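Local coordinates for protein CysE, serine acetyltransferase (Brucella abortus, PDB 4HZD) that probably transfers the acetyl group of acetyl-coenzyme A to L-serine, forming O-acetylserine in the pathway of cysteine biosynthesis, at residues Glu28-Asn33 and Ala39-Thr44. Numbering follows the deposited sequence.
Sequences EEATRN and AFLYAT
Thr-31 meets Leu-41 where two consecutive helices, 18-33 and 38-46, fold back on each other as an antiparallel helical hairpin, a small worked example of a helix pair packed through a few small and apolar side chains, with Thr-31 at its centre. The segments 28-33 and 39-44 run at 158° to each other with their axes 9.6 Å apart, and Thr-31 and Leu-41 face each other with CA atoms separated by 6.9 Å.

Thr-31 is shared between two partners. Its OG1 rests against Leu-41 CD1 at 3.3 Å, the threonine and leucine side chains running antiparallel and passing alongside each other. The Thr-31 rotamer (chi1 -63°) sets OG1 on the side of its own amide nitrogen and swings the methyl opposite that nitrogen, so the methyl reaches the edge of the Tyr-42 ring, close to its plane, where Thr-31 CG2 lies 3.7 Å from Tyr-42 CE1. Leu-41 extends its CD1 branch further, to 3.7 Å from Ala-30 CB, while the Tyr-42 hydroxyl ends loosely near the aliphatic part of Glu-28.

Beyond the hairpin, Leu-41 also touches Leu-113 of helix 109-113, and Pro-35 of a second subunit packs on both Thr-31 and Tyr-42. Ala-30 packs on Asp-137 of a third subunit, so the helix pair lies at subunit interfaces of the six-chain assembly; the pair belongs to the N-terminal helical region, away from the left-handed beta-helix.

Chemically, the interface is held by van der Waals packing. The buried Thr-31 hydroxyl is satisfied within its own helix, by a hydrogen bond with Ala-27 O, and can therefore lie against leucine carbons without needing a polar partner across the hairpin.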
ATOM      1  N   GLU A  28      22.200  13.206  -8.844  1.00 29.17           N
ATOM      2  CA  GLU A  28      23.184  12.138  -8.881  1.00 31.71           C
ATOM      3  C   GLU A  28      24.172  12.243  -7.719  1.00 32.85           C
ATOM      4  O   GLU A  28      24.553  11.238  -7.132  1.00 29.96           O
ATOM      5  CB  GLU A  28      23.953  12.149 -10.186  1.00 33.76           C
ATOM      6  CG  GLU A  28      24.771  10.878 -10.331  1.00 38.27           C
ATOM      7  CD  GLU A  28      25.494  10.822 -11.649  1.00 41.95           C
ATOM      8  OE1 GLU A  28      25.158  11.631 -12.556  1.00 44.36           O
ATOM      9  OE2 GLU A  28      26.389   9.969 -11.773  1.00 42.39           O
ATOM     10  N   GLU A  29      24.590  13.473  -7.418  1.00 32.23           N
ATOM     11  CA  GLU A  29      25.530  13.714  -6.347  1.00 31.13           C
ATOM     12  C   GLU A  29      24.924  13.318  -4.998  1.00 30.59           C
ATOM     13  O   GLU A  29      25.613  12.745  -4.141  1.00 27.43           O
ATOM     14  CB  GLU A  29      25.980  15.164  -6.374  1.00 33.76           C
ATOM     15  CG  GLU A  29      27.393  15.350  -5.852  1.00 42.49           C
ATOM     16  CD  GLU A  29      28.453  14.587  -6.655  1.00 46.60           C
ATOM     17  OE1 GLU A  29      28.221  14.184  -7.829  1.00 46.09           O
ATOM     18  OE2 GLU A  29      29.551  14.393  -6.093  1.00 54.34           O
ATOM     19  N   ALA A  30      23.623  13.594  -4.849  1.00 27.36           N
ATOM     20  CA  ALA A  30      22.861  13.247  -3.661  1.00 26.92           C
ATOM     21  C   ALA A  30      22.839  11.748  -3.447  1.00 24.97           C
ATOM     22  O   ALA A  30      22.924  11.281  -2.310  1.00 24.09           O
ATOM     23  CB  ALA A  30      21.430  13.788  -3.759  1.00 24.36           C
ATOM     24  N   THR A  31      22.706  10.993  -4.547  1.00 26.14           N
ATOM     25  CA  THR A  31      22.623   9.525  -4.475  1.00 25.73           C
ATOM     26  C   THR A  31      23.927   8.896  -4.046  1.00 26.89           C
ATOM     27  O   THR A  31      23.934   7.986  -3.209  1.00 25.62           O
ATOM     28  CB  THR A  31      22.097   8.908  -5.801  1.00 26.96           C
ATOM     29  OG1 THR A  31      20.777   9.387  -6.011  1.00 27.13           O
ATOM     30  CG2 THR A  31      22.017   7.363  -5.703  1.00 26.79           C
ATOM     31  N   ARG A  32      25.031   9.388  -4.608  1.00 28.19           N
ATOM     32  CA  ARG A  32      26.366   8.925  -4.232  1.00 29.13           C
ATOM     33  C   ARG A  32      26.607   9.114  -2.753  1.00 30.26           C
ATOM     34  O   ARG A  32      27.131   8.234  -2.081  1.00 30.42           O
ATOM     35  CB  ARG A  32      27.441   9.696  -4.985  1.00 29.47           C
ATOM     36  CG  ARG A  32      27.349   9.601  -6.492  1.00 34.05           C
ATOM     37  CD  ARG A  32      28.512  10.303  -7.198  1.00 37.08           C
ATOM     38  NE  ARG A  32      28.547   9.693  -8.499  1.00 43.31           N
ATOM     39  CZ  ARG A  32      29.453   8.808  -8.901  1.00 40.96           C
ATOM     40  NH1 ARG A  32      30.502   8.520  -8.149  1.00 43.54           N
ATOM     41  NH2 ARG A  32      29.321   8.255 -10.082  1.00 37.09           N
ATOM     42  N   ASN A  33      26.229  10.294  -2.264  1.00 30.91           N
ATOM     43  CA  ASN A  33      26.451  10.686  -0.883  1.00 31.88           C
ATOM     44  C   ASN A  33      25.512   9.941   0.093  1.00 31.80           C
ATOM     45  O   ASN A  33      25.873   9.696   1.249  1.00 29.55           O
ATOM     46  CB  ASN A  33      26.294  12.218  -0.792  1.00 33.30           C
ATOM     47  CG  ASN A  33      26.498  12.757   0.609  1.00 38.61           C
ATOM     48  OD1 ASN A  33      27.616  12.749   1.133  1.00 38.86           O
ATOM     49  ND2 ASN A  33      25.412  13.257   1.224  1.00 35.70           N
ATOM     50  N   ALA A  39      16.591   4.828  -4.814  1.00 21.19           N
ATOM     51  CA  ALA A  39      15.305   4.514  -5.450  1.00 21.92           C
ATOM     52  C   ALA A  39      14.504   5.785  -5.664  1.00 22.87           C
ATOM     53  O   ALA A  39      13.952   6.007  -6.744  1.00 25.26           O
ATOM     54  CB  ALA A  39      14.523   3.506  -4.625  1.00 19.94           C
ATOM     55  N   PHE A  40      14.438   6.630  -4.629  1.00 21.97           N
ATOM     56  CA  PHE A  40      13.694   7.901  -4.724  1.00 21.99           C
ATOM     57  C   PHE A  40      14.216   8.824  -5.822  1.00 20.29           C
ATOM     58  O   PHE A  40      13.476   9.319  -6.674  1.00 19.80           O
ATOM     59  CB  PHE A  40      13.781   8.608  -3.360  1.00 21.44           C
ATOM     60  CG  PHE A  40      13.066   9.948  -3.304  1.00 21.81           C
ATOM     61  CD1 PHE A  40      11.731  10.073  -3.698  1.00 20.88           C
ATOM     62  CD2 PHE A  40      13.718  11.072  -2.772  1.00 20.86           C
ATOM     63  CE1 PHE A  40      11.101  11.324  -3.618  1.00 21.50           C
ATOM     64  CE2 PHE A  40      13.083  12.295  -2.662  1.00 21.04           C
ATOM     65  CZ  PHE A  40      11.758  12.415  -3.075  1.00 21.51           C
ATOM     66  N   LEU A  41      15.508   9.055  -5.798  1.00 19.74           N
ATOM     67  CA  LEU A  41      16.110  10.009  -6.692  1.00 21.81           C
ATOM     68  C   LEU A  41      16.237   9.509  -8.116  1.00 19.65           C
ATOM     69  O   LEU A  41      16.157  10.313  -9.042  1.00 20.30           O
ATOM     70  CB  LEU A  41      17.445  10.458  -6.142  1.00 21.68           C
ATOM     71  CG  LEU A  41      17.379  11.215  -4.813  1.00 22.82           C
ATOM     72  CD1 LEU A  41      18.754  11.235  -4.172  1.00 21.31           C
ATOM     73  CD2 LEU A  41      16.871  12.635  -5.067  1.00 24.75           C
ATOM     74  N   TYR A  42      16.423   8.196  -8.320  1.00 19.56           N
ATOM     75  CA  TYR A  42      16.432   7.671  -9.701  1.00 19.29           C
ATOM     76  C   TYR A  42      15.049   7.617 -10.307  1.00 18.45           C
ATOM     77  O   TYR A  42      14.857   7.986 -11.461  1.00 19.11           O
ATOM     78  CB  TYR A  42      17.107   6.276  -9.773  1.00 20.79           C
ATOM     79  CG  TYR A  42      18.608   6.420 -10.022  1.00 20.99           C
ATOM     80  CD1 TYR A  42      19.427   6.961  -9.038  1.00 22.28           C
ATOM     81  CD2 TYR A  42      19.181   6.076 -11.236  1.00 22.48           C
ATOM     82  CE1 TYR A  42      20.772   7.146  -9.230  1.00 23.16           C
ATOM     83  CE2 TYR A  42      20.560   6.236 -11.446  1.00 23.13           C
ATOM     84  CZ  TYR A  42      21.335   6.767 -10.435  1.00 24.37           C
ATOM     85  OH  TYR A  42      22.673   6.970 -10.546  1.00 24.66           O
ATOM     86  N   ALA A  43      14.068   7.163  -9.512  1.00 19.70           N
ATOM     87  CA  ALA A  43      12.704   7.008 -10.037  1.00 19.92           C
ATOM     88  C   ALA A  43      12.076   8.373 -10.272  1.00 20.64           C
ATOM     89  O   ALA A  43      11.217   8.537 -11.170  1.00 21.25           O
ATOM     90  CB  ALA A  43      11.858   6.201  -9.083  1.00 21.21           C
ATOM     91  N   THR A  44      12.474   9.362  -9.465  1.00 21.10           N
ATOM     92  CA  THR A  44      11.856  10.666  -9.662  1.00 22.40           C
ATOM     93  C   THR A  44      12.608  11.640 -10.582  1.00 22.47           C
ATOM     94  O   THR A  44      11.964  12.446 -11.223  1.00 23.63           O
ATOM     95  CB  THR A  44      11.159  11.335  -8.417  1.00 26.56           C
ATOM     96  OG1 THR A  44      11.442  12.746  -8.294  1.00 30.22           O
ATOM     97  CG2 THR A  44      11.150  10.525  -7.146  1.00 20.00           C
TER